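Local coordinates for protein Myo-inositol 2-dehydrogenase (Thermotoga maritima, PDB 3EZY) that catalyses the NAD(+)-dependent oxidation of myo-inositol to scyllo-inosose, and so probably serves in a myo-inositol degradation pathway, at residues Ile169-Thr174 against Met311-Gly316; Val198-Glu203 against Asp228-Ala233. All coordinates share one frame; numbering follows the deposited sequence.

Contact 1: residues Ile169-Thr174 against Met311-Gly316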
loop_
_atom_site.group_PDB
_atom_site.type_symbol
_atom_site.label_atom_id
_atom_site.label_comp_id
_atom_site.label_asym_id
_atom_site.label_seq_id
_atom_site.Cartn_x
_atom_site.Cartn_y
_atom_site.Cartn_z
ATOM N N ILE A 169 -6.504 -10.336 31.643
ATOM C CA ILE A 169 -5.984 -9.855 30.374
ATOM C C ILE A 169 -4.870 -8.828 30.585
ATOM O O ILE A 169 -3.905 -8.791 29.816
ATOM C CB ILE A 169 -7.102 -9.291 29.458
ATOM C CG1 ILE A 169 -6.655 -9.315 27.975
ATOM C CG2 ILE A 169 -7.462 -7.863 29.884
ATOM C CD1 ILE A 169 -7.768 -8.915 27.027
ATOM N N PHE A 170 -4.932 -8.059 31.666
ATOM C CA PHE A 170 -3.930 -6.995 31.851
ATOM C C PHE A 170 -2.573 -7.498 32.314
ATOM O O PHE A 170 -1.548 -6.818 32.112
ATOM C CB PHE A 170 -4.452 -5.909 32.802
ATOM C CG PHE A 170 -5.750 -5.299 32.349
ATOM C CD1 PHE A 170 -5.814 -4.586 31.144
ATOM C CD2 PHE A 170 -6.919 -5.466 33.083
ATOM C CE1 PHE A 170 -7.020 -4.034 30.694
ATOM C CE2 PHE A 170 -8.125 -4.914 32.634
ATOM C CZ PHE A 170 -8.173 -4.211 31.416
ATOM N N LEU A 171 -2.545 -8.681 32.941
ATOM C CA LEU A 171 -1.299 -9.232 33.477
ATOM C C LEU A 171 -0.694 -10.252 32.525
ATOM O O LEU A 171 0.519 -10.460 32.512
ATOM C CB LEU A 171 -1.511 -9.860 34.872
ATOM C CG LEU A 171 -1.488 -8.938 36.118
ATOM C CD1 LEU A 171 -2.345 -7.766 35.947
ATOM C CD2 LEU A 171 -1.891 -9.658 37.394
ATOM N N ASP A 172 -1.539 -10.830 31.690
ATOM C CA ASP A 172 -1.119 -11.888 30.773
ATOM C C ASP A 172 -0.901 -11.437 29.309
ATOM O O ASP A 172 -0.075 -12.016 28.596
ATOM C CB ASP A 172 -2.153 -13.048 30.805
ATOM C CG ASP A 172 -1.718 -14.228 29.957
ATOM O OD1 ASP A 172 -0.663 -14.820 30.282
ATOM O OD2 ASP A 172 -2.442 -14.576 28.983
ATOM N N MET A 173 -1.634 -10.412 28.870
ATOM C CA MET A 173 -1.594 -9.993 27.473
ATOM C C MET A 173 -1.052 -8.557 27.377
ATOM O O MET A 173 -0.022 -8.289 26.717
ATOM C CB MET A 173 -3.012 -10.162 26.860
ATOM C CG MET A 173 -3.178 -9.829 25.359
ATOM S SD MET A 173 -4.793 -10.142 24.593
ATOM C CE MET A 173 -4.179 -10.185 22.901
ATOM N N THR A 174 -1.703 -7.642 28.083
ATOM C CA THR A 174 -1.342 -6.234 28.015
ATOM C C THR A 174 0.037 -6.014 28.548
ATOM O O THR A 174 0.712 -5.066 28.183
ATOM C CB THR A 174 -2.312 -5.351 28.793
ATOM O OG1 THR A 174 -3.637 -5.836 28.599
ATOM C CG2 THR A 174 -2.209 -3.899 28.306
ATOM N N MET A 311 7.912 -2.952 36.425
ATOM C CA MET A 311 7.071 -1.828 35.976
ATOM C C MET A 311 5.863 -2.292 35.152
ATOM O O MET A 311 4.734 -1.809 35.320
ATOM C CB MET A 311 7.902 -0.835 35.172
ATOM C CG MET A 311 9.036 -0.149 35.985
ATOM S SD MET A 311 8.389 0.848 37.399
ATOM C CE MET A 311 6.803 1.482 36.696
ATOM N N ALA A 312 6.090 -3.230 34.256
ATOM C CA ALA A 312 4.978 -3.777 33.460
ATOM C C ALA A 312 3.923 -4.415 34.368
ATOM O O ALA A 312 2.736 -4.290 34.123
ATOM C CB ALA A 312 5.496 -4.789 32.486
ATOM N N LEU A 313 4.361 -5.133 35.395
ATOM C CA LEU A 313 3.423 -5.746 36.348
ATOM C C LEU A 313 2.645 -4.681 37.121
ATOM O O LEU A 313 1.454 -4.823 37.322
ATOM C CB LEU A 313 4.148 -6.654 37.350
ATOM C CG LEU A 313 3.281 -7.313 38.440
ATOM C CD1 LEU A 313 2.183 -8.183 37.817
ATOM C CD2 LEU A 313 4.157 -8.195 39.411
ATOM N N LEU A 314 3.324 -3.634 37.557
ATOM C CA LEU A 314 2.636 -2.562 38.282
ATOM C C LEU A 314 1.585 -1.901 37.389
ATOM O O LEU A 314 0.495 -1.608 37.845
ATOM C CB LEU A 314 3.627 -1.530 38.813
ATOM C CG LEU A 314 4.459 -1.966 40.051
ATOM C CD1 LEU A 314 5.701 -1.119 40.207
ATOM C CD2 LEU A 314 3.619 -1.866 41.324
ATOM N N LEU A 315 1.903 -1.678 36.116
ATOM C CA LEU A 315 0.926 -1.067 35.207
ATOM C C LEU A 315 -0.277 -2.004 35.066
ATOM O O LEU A 315 -1.421 -1.556 34.962
ATOM C CB LEU A 315 1.591 -0.763 33.865
ATOM C CG LEU A 315 2.517 0.457 33.956
ATOM C CD1 LEU A 315 3.515 0.513 32.775
ATOM C CD2 LEU A 315 1.639 1.710 33.993
ATOM N N GLY A 316 -0.012 -3.308 35.044
ATOM C CA GLY A 316 -1.096 -4.285 35.004
ATOM C C GLY A 316 -2.015 -4.190 36.237
ATOM O O GLY A 316 -3.228 -4.235 36.116
HETATM O O HOH W 1 1.056 -6.618 33.368
#
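The packing of the short helix 169-172 against the long helix 306-325 puts Phe170 and Leu171 onto Gly316 and Leu313 in the buried interior of this Gfo/Idh/MocA chain. The backbones come closest at Phe170 and Gly316, whose CA atoms lie 5.0 Å apart; with no side chain on Gly316, Phe170 O sits 3.9 Å from its CA. Among the side chains, Leu171 does most of the touching. Its CG stands anti to its own carbonyl carbon (chi1 -83°), a turn that swings the branch across to the long helix, and there CD1 rests 3.6 Å from the carbonyl carbon of Gly316. Its CG meets the CD1 branch of Leu313 at 4.1 Å, the two leucines crossing at a slant. No direct hydrogen bond spans the interface. A water bridges it instead, donating to Phe170 O at 2.9 Å and to Ala312 O at 3.0 Å, so one water ties two backbone carbonyls together. Farther along helix 306-325, Leu171 also lies on Tyr317 and Lys320, while the Phe170 side chain packs on Ala319 and Leu323 and on Ala194 of strand 189-197 in the mixed sheet; helix 174-185 receives Ala312 through Ile175.

Contact 2: residues Val198-Glu203 against Asp228-Ala233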
loop_
_atom_site.group_PDB
_atom_site.type_symbol
_atom_site.label_atom_id
_atom_site.label_comp_id
_atom_site.label_asym_id
_atom_site.label_seq_id
_atom_site.Cartn_x
_atom_site.Cartn_y
_atom_site.Cartn_z
ATOM N N VAL A 198 -16.663 -8.677 27.551
ATOM C CA VAL A 198 -16.610 -10.061 27.137
ATOM C C VAL A 198 -17.392 -10.190 25.830
ATOM O O VAL A 198 -18.633 -10.159 25.805
ATOM C CB VAL A 198 -17.191 -11.003 28.192
ATOM C CG1 VAL A 198 -18.686 -10.832 28.255
ATOM C CG2 VAL A 198 -16.833 -12.459 27.848
ATOM N N LEU A 199 -16.650 -10.285 24.715
ATOM C CA LEU A 199 -17.285 -10.244 23.398
ATOM C C LEU A 199 -16.927 -11.451 22.534
ATOM O O LEU A 199 -17.515 -11.640 21.481
ATOM C CB LEU A 199 -16.924 -8.936 22.677
ATOM C CG LEU A 199 -17.205 -7.629 23.438
ATOM C CD1 LEU A 199 -16.608 -6.419 22.712
ATOM C CD2 LEU A 199 -18.676 -7.402 23.605
ATOM N N VAL A 200 -15.975 -12.270 22.990
ATOM C CA VAL A 200 -15.524 -13.449 22.245
ATOM C C VAL A 200 -16.069 -14.759 22.841
ATOM O O VAL A 200 -16.711 -15.531 22.132
ATOM C CB VAL A 200 -13.989 -13.556 22.225
ATOM C CG1 VAL A 200 -13.533 -14.747 21.379
ATOM C CG2 VAL A 200 -13.341 -12.218 21.765
ATOM N N ASP A 201 -15.832 -15.000 24.134
ATOM C CA ASP A 201 -16.262 -16.242 24.783
ATOM C C ASP A 201 -16.839 -16.002 26.192
ATOM O O ASP A 201 -16.110 -15.635 27.109
ATOM C CB ASP A 201 -15.079 -17.222 24.854
ATOM C CG ASP A 201 -15.402 -18.516 25.642
ATOM O OD1 ASP A 201 -16.581 -18.786 25.978
ATOM O OD2 ASP A 201 -14.453 -19.274 25.929
ATOM N N GLU A 202 -18.143 -16.225 26.365
ATOM C CA GLU A 202 -18.793 -16.050 27.673
ATOM C C GLU A 202 -18.058 -16.780 28.818
ATOM O O GLU A 202 -18.121 -16.342 29.965
ATOM C CB GLU A 202 -20.264 -16.480 27.611
ATOM C CG GLU A 202 -20.408 -17.995 27.607
ATOM C CD GLU A 202 -21.868 -18.448 27.545
ATOM O OE1 GLU A 202 -22.097 -19.618 27.153
ATOM O OE2 GLU A 202 -22.772 -17.626 27.866
ATOM N N GLU A 203 -17.334 -17.856 28.511
ATOM C CA GLU A 203 -16.559 -18.581 29.539
ATOM C C GLU A 203 -15.453 -17.734 30.170
ATOM O O GLU A 203 -15.195 -17.826 31.378
ATOM C CB GLU A 203 -15.972 -19.886 28.993
ATOM C CG GLU A 203 -17.011 -20.992 28.701
ATOM C CD GLU A 203 -17.816 -21.424 29.947
ATOM O OE1 GLU A 203 -17.224 -21.688 31.038
ATOM O OE2 GLU A 203 -19.066 -21.489 29.829
ATOM N N ASP A 228 -5.158 -1.101 22.673
ATOM C CA ASP A 228 -6.337 -1.981 22.649
ATOM C C ASP A 228 -5.967 -3.439 22.376
ATOM O O ASP A 228 -5.038 -3.704 21.575
ATOM C CB ASP A 228 -7.447 -1.462 21.693
ATOM C CG ASP A 228 -7.104 -1.636 20.242
ATOM O OD1 ASP A 228 -7.646 -2.579 19.604
ATOM O OD2 ASP A 228 -6.283 -0.827 19.751
ATOM N N ASN A 229 -6.676 -4.386 23.014
ATOM C CA ASN A 229 -6.344 -5.826 22.952
ATOM C C ASN A 229 -7.578 -6.650 22.586
ATOM O O ASN A 229 -8.679 -6.319 23.017
ATOM C CB ASN A 229 -5.948 -6.360 24.337
ATOM C CG ASN A 229 -4.600 -5.858 24.814
ATOM O OD1 ASN A 229 -4.470 -5.352 25.939
ATOM N ND2 ASN A 229 -3.599 -5.956 23.955
ATOM N N SER A 230 -7.405 -7.731 21.828
ATOM C CA SER A 230 -8.490 -8.664 21.646
ATOM C C SER A 230 -7.888 -10.025 21.715
ATOM O O SER A 230 -6.821 -10.274 21.118
ATOM C CB SER A 230 -9.205 -8.512 20.280
ATOM O OG SER A 230 -10.262 -9.505 20.196
ATOM N N ARG A 231 -8.603 -10.956 22.339
ATOM C CA ARG A 231 -8.107 -12.321 22.376
ATOM C C ARG A 231 -8.406 -13.127 21.090
ATOM O O ARG A 231 -8.001 -14.289 20.991
ATOM C CB ARG A 231 -8.715 -13.089 23.574
ATOM C CG ARG A 231 -8.177 -12.704 24.936
ATOM C CD ARG A 231 -7.017 -13.529 25.275
ATOM N NE ARG A 231 -6.595 -13.374 26.660
ATOM C CZ ARG A 231 -5.339 -13.556 27.026
ATOM N NH1 ARG A 231 -4.435 -13.882 26.087
ATOM N NH2 ARG A 231 -4.981 -13.424 28.291
ATOM N N ARG A 232 -9.179 -12.577 20.161
ATOM C CA ARG A 232 -9.466 -13.307 18.939
ATOM C C ARG A 232 -9.622 -12.414 17.703
ATOM O O ARG A 232 -10.685 -11.837 17.485
ATOM C CB ARG A 232 -10.725 -14.176 19.072
ATOM C CG ARG A 232 -10.773 -15.223 17.959
ATOM C CD ARG A 232 -12.141 -15.495 17.450
ATOM N NE ARG A 232 -12.846 -16.381 18.359
ATOM C CZ ARG A 232 -14.177 -16.408 18.506
ATOM N NH1 ARG A 232 -14.948 -15.582 17.794
ATOM N NH2 ARG A 232 -14.739 -17.259 19.370
ATOM N N ALA A 233 -8.571 -12.272 16.913
ATOM C CA ALA A 233 -8.721 -11.646 15.589
ATOM C C ALA A 233 -8.664 -12.768 14.546
ATOM O O ALA A 233 -7.671 -13.482 14.446
ATOM C CB ALA A 233 -7.632 -10.608 15.340
#
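Val200 lays one methyl over a face of the Arg232 guanidinium, joining the turn that follows strand 189-197 to the chain just leaving strand 224-230. The Arg232 side chain touches from its first atom: CB lies 3.7 Å from Val200 CG1. CG leaves CB anti to the backbone N (chi1 -163°), and bends at chi2 and chi3 then fold the chain back so that its flat end returns over the same methyl. NE passes 3.5 Å from Val200 CG1, and CZ comes to 3.4 Å from that carbon. The methyl lies 3.3 Å above the guanidinium plane, over its centre. Of the two terminal nitrogens, NH2 is the nearer to Val200 CG1, at 3.4 Å. The other methyl of Val200 goes elsewhere: CG2 faces Ser230 OG at 4.4 Å, a loose contact.

Local hydrogen bonds shape each side of the contact. Ser230 OG accepts from Arg232 N in an ST turn, a nearly straight bond (168°) that helps set the bend where the strand ends. Across from it, Asp201 N-caps helix 202-206: its OD1 takes the N-H of Glu203 at 2.8 Å, approached from above the carboxylate plane. Asp211 accepts from the backbone nitrogens of Leu199, Val200 and Asp201, tying down the turn that presents the valine. The second subunit packs nearby, with Phe244 of that subunit against Ser230 and Ala233.

No hydrogen bond or salt bridge crosses between the segments. Arg232 contributes a flat face to van der Waals packing with an aliphatic methyl. Its NH2 lies 6.9 Å from Asp201 OD2, too far for a salt bridge, so any attraction between the two charges is probably weak and long-range.

The centres of contacts 1 and 2 are about 17 Å apart. Along the chain the order is 169-174, 198-203, 228-233 and finally 311-316, so the pair of contact 2 falls wholly between the two halves of contact 1. Contact 1 joins helices, whereas contact 2 lies where strands 189-197 and 224-230 of the mixed sheet run out into turns. A salt bridge joins them directly, Asp172 OD2 to Arg231 NH2 (2.9 Å), and Thr174 OG1 is probably hydrogen-bonded to Asn229 OD1 (2.8 Å). Segment 169-174 therefore ties the long helix 306-325 to the end of strand 224-230, near the second subunit.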